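The same site in two structures of uricase from Arthrobacter globiformis, which catalyses the oxidation of uric acid by molecular oxygen to 5-hydroxyisourate, which is further processed to (S)-allantoin: PDB 2YZB (chain A, 1.90 Å), residues 180-185 and 247-252, and PDB 1VAX (chain B, 1.99 Å), residues 170-175 and 237-242. One frame, after least-squares fit of the local backbone (RMSD 0.06 Å); residues are numbered along the deposited sequences.

Structure 1 (2YZB); sequences RILATD and LPNKHH. With URC (uric acid), chain C.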
loop_
_atom_site.group_PDB
_atom_site.type_symbol
_atom_site.label_atom_id
_atom_site.label_comp_id
_atom_site.label_asym_id
_atom_site.label_seq_id
_atom_site.Cartn_x
_atom_site.Cartn_y
_atom_site.Cartn_z
ATOM N N ARG A 180 4.104 -22.327 20.832
ATOM C CA ARG A 180 4.316 -21.578 19.600
ATOM C C ARG A 180 3.792 -20.157 19.783
ATOM O O ARG A 180 3.075 -19.869 20.737
ATOM C CB ARG A 180 3.566 -22.231 18.434
ATOM C CG ARG A 180 2.040 -22.142 18.563
ATOM C CD ARG A 180 1.296 -22.620 17.315
ATOM N NE ARG A 180 -0.140 -22.360 17.434
ATOM C CZ ARG A 180 -1.027 -22.540 16.461
ATOM N NH1 ARG A 180 -0.640 -22.991 15.271
ATOM N NH2 ARG A 180 -2.306 -22.245 16.668
ATOM N N ILE A 181 4.167 -19.271 18.867
ATOM C CA ILE A 181 3.683 -17.903 18.912
ATOM C C ILE A 181 2.331 -17.885 18.201
ATOM O O ILE A 181 2.114 -18.622 17.235
ATOM C CB ILE A 181 4.637 -16.929 18.176
ATOM C CG1 ILE A 181 5.882 -16.678 19.031
ATOM C CG2 ILE A 181 3.929 -15.603 17.893
ATOM C CD1 ILE A 181 6.887 -15.732 18.395
ATOM N N LEU A 182 1.415 -17.073 18.706
ATOM C CA LEU A 182 0.105 -16.933 18.080
ATOM C C LEU A 182 -0.049 -15.438 17.850
ATOM O O LEU A 182 -0.171 -14.673 18.807
ATOM C CB LEU A 182 -1.012 -17.442 19.004
ATOM C CG LEU A 182 -2.428 -17.280 18.435
ATOM C CD1 LEU A 182 -2.593 -18.165 17.206
ATOM C CD2 LEU A 182 -3.461 -17.641 19.482
ATOM N N ALA A 183 -0.015 -15.025 16.584
ATOM C CA ALA A 183 -0.134 -13.614 16.219
ATOM C C ALA A 183 -1.234 -13.447 15.182
ATOM O O ALA A 183 -1.347 -14.244 14.241
ATOM C CB ALA A 183 1.195 -13.105 15.656
ATOM N N THR A 184 -2.041 -12.404 15.347
ATOM C CA THR A 184 -3.140 -12.154 14.427
ATOM C C THR A 184 -3.461 -10.667 14.368
ATOM O O THR A 184 -2.906 -9.865 15.127
ATOM C CB THR A 184 -4.415 -12.946 14.872
ATOM O OG1 THR A 184 -5.439 -12.814 13.883
ATOM C CG2 THR A 184 -4.947 -12.417 16.190
ATOM N N ASP A 185 -4.325 -10.301 13.429
ATOM C CA ASP A 185 -4.776 -8.922 13.286
ATOM C C ASP A 185 -6.231 -9.036 13.673
ATOM O O ASP A 185 -6.993 -9.744 13.020
ATOM C CB ASP A 185 -4.682 -8.427 11.841
ATOM C CG ASP A 185 -3.257 -8.231 11.379
ATOM O OD1 ASP A 185 -2.433 -7.749 12.181
ATOM O OD2 ASP A 185 -2.964 -8.545 10.206
ATOM N N LEU A 247 -9.696 -13.677 11.508
ATOM C CA LEU A 247 -8.376 -13.646 12.109
ATOM C C LEU A 247 -7.286 -14.375 11.331
ATOM O O LEU A 247 -7.344 -15.586 11.143
ATOM C CB LEU A 247 -8.449 -14.226 13.523
ATOM C CG LEU A 247 -9.482 -13.638 14.490
ATOM C CD1 LEU A 247 -9.437 -14.406 15.797
ATOM C CD2 LEU A 247 -9.196 -12.160 14.735
ATOM N N PRO A 248 -6.283 -13.634 10.846
ATOM C CA PRO A 248 -5.211 -14.301 10.110
ATOM C C PRO A 248 -4.251 -14.928 11.121
ATOM O O PRO A 248 -4.128 -14.447 12.249
ATOM C CB PRO A 248 -4.558 -13.156 9.344
ATOM C CG PRO A 248 -4.724 -12.001 10.295
ATOM C CD PRO A 248 -6.168 -12.169 10.732
ATOM N N ASN A 249 -3.607 -16.025 10.743
ATOM C CA ASN A 249 -2.633 -16.641 11.628
ATOM C C ASN A 249 -1.317 -16.224 10.986
ATOM O O ASN A 249 -0.848 -16.868 10.044
ATOM C CB ASN A 249 -2.760 -18.168 11.640
ATOM C CG ASN A 249 -1.993 -18.805 12.794
ATOM O OD1 ASN A 249 -1.089 -18.192 13.360
ATOM N ND2 ASN A 249 -2.349 -20.040 13.143
ATOM N N LYS A 250 -0.761 -15.120 11.479
ATOM C CA LYS A 250 0.485 -14.551 10.977
ATOM C C LYS A 250 1.646 -15.363 11.530
ATOM O O LYS A 250 2.029 -15.232 12.698
ATOM C CB LYS A 250 0.582 -13.088 11.418
ATOM C CG LYS A 250 -0.722 -12.312 11.166
ATOM C CD LYS A 250 -0.815 -11.044 12.015
ATOM C CE LYS A 250 0.142 -9.978 11.532
ATOM N NZ LYS A 250 -0.277 -9.452 10.206
ATOM N N HIS A 251 2.207 -16.198 10.668
ATOM C CA HIS A 251 3.283 -17.096 11.054
ATOM C C HIS A 251 4.618 -16.514 11.482
ATOM O O HIS A 251 5.235 -15.717 10.779
ATOM C CB HIS A 251 3.514 -18.112 9.935
ATOM C CG HIS A 251 2.312 -18.953 9.636
ATOM N ND1 HIS A 251 1.933 -19.282 8.352
ATOM C CD2 HIS A 251 1.402 -19.533 10.456
ATOM C CE1 HIS A 251 0.841 -20.025 8.394
ATOM N NE2 HIS A 251 0.499 -20.193 9.660
ATOM N N HIS A 252 5.045 -16.938 12.664
ATOM C CA HIS A 252 6.333 -16.561 13.220
ATOM C C HIS A 252 7.014 -17.913 13.359
ATOM O O HIS A 252 6.791 -18.640 14.333
ATOM C CB HIS A 252 6.168 -15.882 14.580
ATOM C CG HIS A 252 5.665 -14.473 14.489
ATOM N ND1 HIS A 252 4.435 -14.153 13.958
ATOM C CD2 HIS A 252 6.237 -13.297 14.847
ATOM C CE1 HIS A 252 4.270 -12.842 13.990
ATOM N NE2 HIS A 252 5.349 -12.299 14.524
HETATM N N1 URC C . -5.575 -23.543 13.228
HETATM C C2 URC C . -4.527 -23.107 14.039
HETATM C C6 URC C . -5.429 -24.171 11.991
HETATM N N3 URC C . -3.237 -23.299 13.607
HETATM O O11 URC C . -4.726 -22.567 15.101
HETATM C C4 URC C . -2.994 -23.895 12.431
HETATM C C5 URC C . -4.014 -24.338 11.607
HETATM N N9 URC C . -1.800 -24.140 11.895
HETATM O O13 URC C . -6.421 -24.514 11.354
HETATM N N7 URC C . -3.462 -24.876 10.530
HETATM C C8 URC C . -2.131 -24.736 10.739
HETATM O O24 URC C . -1.301 -25.122 9.937
HETATM O O HOH W 1 5.501 -20.028 16.398
HETATM O O HOH W 2 3.444 -18.365 14.522
HETATM O O HOH W 3 0.243 -19.906 15.294
HETATM O O HOH W 4 0.845 -16.770 14.551
#
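In the urate site of uricase, the antiparallel strands 182-192 and 240-254 diverge, joined directly at Ala183, where Lys250 N donates to Ala183 O (3.0 Å, 149° at the hydrogen), and through waters beyond it. Thr184 OG1 donates to Pro248 O at 2.7 Å, in the carbonyl plane. Lys250 crosses Asp185 at about a right angle; its chain bends twice, at chi3 (72°) and chi4 (69°), bringing NZ 2.8 Å from Asp185 OD2 in a salt bridge, while Asp185 OD1 is hydrogen-bonded to Thr154 OG1. Water 4 accepts from Ala183 N and lies 2.7 Å from Asn249 OD1, and water 3 sits over one guanidinium face of Arg180. Arg180 NH1 comes within 4.0 Å of Asn249 ND2. Arg180 NH2 donates to O11 of the bound uric acid at 2.9 Å, while Asn249 ND2 lies 3.4 Å from urate N3.

Structure 2 (1VAX); sequences RILATD and LPNKHH.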
loop_
_atom_site.group_PDB
_atom_site.type_symbol
_atom_site.label_atom_id
_atom_site.label_comp_id
_atom_site.label_asym_id
_atom_site.label_seq_id
_atom_site.Cartn_x
_atom_site.Cartn_y
_atom_site.Cartn_z
ATOM N N ARG B 170 4.086 -22.298 20.801
ATOM C CA ARG B 170 4.318 -21.555 19.572
ATOM C C ARG B 170 3.806 -20.139 19.757
ATOM O O ARG B 170 3.104 -19.844 20.718
ATOM C CB ARG B 170 3.567 -22.195 18.401
ATOM C CG ARG B 170 2.045 -22.077 18.522
ATOM C CD ARG B 170 1.314 -22.533 17.272
ATOM N NE ARG B 170 -0.127 -22.321 17.408
ATOM C CZ ARG B 170 -1.015 -22.518 16.441
ATOM N NH1 ARG B 170 -0.623 -22.944 15.243
ATOM N NH2 ARG B 170 -2.303 -22.265 16.666
ATOM N N ILE B 171 4.177 -19.263 18.838
ATOM C CA ILE B 171 3.702 -17.890 18.881
ATOM C C ILE B 171 2.341 -17.880 18.187
ATOM O O ILE B 171 2.125 -18.605 17.217
ATOM C CB ILE B 171 4.646 -16.940 18.115
ATOM C CG1 ILE B 171 5.875 -16.620 18.976
ATOM C CG2 ILE B 171 3.905 -15.662 17.721
ATOM C CD1 ILE B 171 6.852 -15.673 18.304
ATOM N N LEU B 172 1.419 -17.084 18.705
ATOM C CA LEU B 172 0.099 -16.947 18.094
ATOM C C LEU B 172 -0.055 -15.452 17.870
ATOM O O LEU B 172 -0.209 -14.695 18.823
ATOM C CB LEU B 172 -1.004 -17.452 19.034
ATOM C CG LEU B 172 -2.438 -17.307 18.500
ATOM C CD1 LEU B 172 -2.617 -18.152 17.252
ATOM C CD2 LEU B 172 -3.433 -17.728 19.564
ATOM N N ALA B 173 0.023 -15.026 16.616
ATOM C CA ALA B 173 -0.110 -13.610 16.284
ATOM C C ALA B 173 -1.208 -13.428 15.242
ATOM O O ALA B 173 -1.327 -14.220 14.303
ATOM C CB ALA B 173 1.212 -13.072 15.748
ATOM N N THR B 174 -2.007 -12.380 15.401
ATOM C CA THR B 174 -3.086 -12.137 14.460
ATOM C C THR B 174 -3.447 -10.658 14.402
ATOM O O THR B 174 -2.935 -9.856 15.183
ATOM C CB THR B 174 -4.345 -12.972 14.848
ATOM O OG1 THR B 174 -5.343 -12.841 13.834
ATOM C CG2 THR B 174 -4.929 -12.500 16.168
ATOM N N ASP B 175 -4.301 -10.305 13.446
ATOM C CA ASP B 175 -4.787 -8.933 13.290
ATOM C C ASP B 175 -6.255 -9.039 13.653
ATOM O O ASP B 175 -7.014 -9.714 12.965
ATOM C CB ASP B 175 -4.684 -8.445 11.844
ATOM C CG ASP B 175 -3.261 -8.214 11.397
ATOM O OD1 ASP B 175 -2.407 -7.895 12.251
ATOM O OD2 ASP B 175 -3.000 -8.334 10.180
ATOM N N LEU B 237 -9.679 -13.698 11.438
ATOM C CA LEU B 237 -8.361 -13.679 12.056
ATOM C C LEU B 237 -7.263 -14.396 11.286
ATOM O O LEU B 237 -7.315 -15.612 11.100
ATOM C CB LEU B 237 -8.448 -14.289 13.459
ATOM C CG LEU B 237 -9.487 -13.691 14.412
ATOM C CD1 LEU B 237 -9.421 -14.401 15.747
ATOM C CD2 LEU B 237 -9.220 -12.198 14.588
ATOM N N PRO B 238 -6.252 -13.650 10.821
ATOM C CA PRO B 238 -5.165 -14.295 10.086
ATOM C C PRO B 238 -4.208 -14.925 11.091
ATOM O O PRO B 238 -4.062 -14.431 12.209
ATOM C CB PRO B 238 -4.521 -13.133 9.338
ATOM C CG PRO B 238 -4.701 -11.993 10.294
ATOM C CD PRO B 238 -6.143 -12.181 10.737
ATOM N N ASN B 239 -3.589 -16.039 10.724
ATOM C CA ASN B 239 -2.626 -16.653 11.622
ATOM C C ASN B 239 -1.304 -16.219 11.015
ATOM O O ASN B 239 -0.800 -16.854 10.085
ATOM C CB ASN B 239 -2.745 -18.178 11.616
ATOM C CG ASN B 239 -1.969 -18.824 12.756
ATOM O OD1 ASN B 239 -1.235 -18.149 13.481
ATOM N ND2 ASN B 239 -2.126 -20.136 12.918
ATOM N N LYS B 240 -0.776 -15.105 11.516
ATOM C CA LYS B 240 0.473 -14.541 11.023
ATOM C C LYS B 240 1.634 -15.351 11.576
ATOM O O LYS B 240 2.063 -15.175 12.717
ATOM C CB LYS B 240 0.567 -13.071 11.427
ATOM C CG LYS B 240 -0.694 -12.297 11.023
ATOM C CD LYS B 240 -0.471 -10.802 10.939
ATOM C CE LYS B 240 -0.102 -10.208 12.270
ATOM N NZ LYS B 240 0.122 -8.749 12.103
ATOM N N HIS B 241 2.122 -16.252 10.737
ATOM C CA HIS B 241 3.186 -17.164 11.103
ATOM C C HIS B 241 4.530 -16.566 11.473
ATOM O O HIS B 241 5.125 -15.792 10.723
ATOM C CB HIS B 241 3.370 -18.197 9.991
ATOM C CG HIS B 241 2.105 -18.913 9.624
ATOM N ND1 HIS B 241 1.624 -18.961 8.332
ATOM C CD2 HIS B 241 1.218 -19.602 10.380
ATOM C CE1 HIS B 241 0.495 -19.648 8.309
ATOM N NE2 HIS B 241 0.226 -20.048 9.538
ATOM N N HIS B 242 4.976 -16.938 12.664
ATOM C CA HIS B 242 6.272 -16.548 13.193
ATOM C C HIS B 242 6.988 -17.889 13.320
ATOM O O HIS B 242 6.796 -18.620 14.293
ATOM C CB HIS B 242 6.111 -15.864 14.553
ATOM C CG HIS B 242 5.668 -14.436 14.450
ATOM N ND1 HIS B 242 4.515 -14.062 13.792
ATOM C CD2 HIS B 242 6.242 -13.288 14.880
ATOM C CE1 HIS B 242 4.399 -12.746 13.820
ATOM N NE2 HIS B 242 5.434 -12.251 14.474
HETATM O O HOH W 5 0.084 -19.797 15.498
HETATM O O HOH W 6 5.468 -19.970 16.253
HETATM O O HOH W 7 3.342 -18.348 14.505
HETATM O O HOH W 8 0.795 -16.690 14.556
#
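At the urate-binding site, segments 170-175 and 237-242 meet directly at Ala173, where Lys240 N donates to Ala173 O (3.0 Å, 147° at the hydrogen), and through waters beyond it. Thr174 OG1 donates to Pro238 O at 2.6 Å, in the carbonyl plane. Lys240 crosses Asp175 at about a right angle; its chain bends once, at chi3 (-63°), and runs on extended through chi4 (179°), bringing NZ 2.7 Å from Asp175 OD1 in a salt bridge, while Asp175 OD1 is also hydrogen-bonded to Thr144 OG1. Water 8 accepts from Ala173 N and lies 2.7 Å from Asn239 OD1, and water 5 sits over one guanidinium face of Arg170. Arg170 NH1 comes within 3.9 Å of Asn239 ND2, both residues belonging to the probable urate-binding set.

How the two compare
The lysine takes a different path to the same carboxylate. In Lys250(A) chi2 is 160°, chi3 72° and chi4 69°; in Lys240(B) they are -159°, -63° and 179°, and the NZ atoms stand 2.1 Å apart after superposition. The salt bridge is nevertheless found in both: Lys250(A) NZ lies 2.8 Å from Asp185(A) OD2, and Lys240(B) NZ lies 2.7 Å from Asp175(B) OD1. Since Asp185(A) and Asp175(B) keep their place, the two ammonium groups approach a carboxylate in the same place from different positions. Nearer the backbone the lysine makes the same touches: CB of Lys250(A) is 3.6 Å from Ala183(A) O, as CB of Lys240(B) is from Ala173(B) O. The difference is thus confined to the outer part of the chain, and the charge pairing is common to both.

The second difference is the ligand. Uric acid is modelled in structure 1 alone, where it touches Arg180(A) and Asn249(A); in structure 2 no ligand or ion is modelled at that place. Both side chains match the places of Arg170(B) and Asn239(B), and water 3 is matched by water 5. The hydrogen bond from Arg180(A) NH2 to urate O11, however, has no counterpart at Arg170(B).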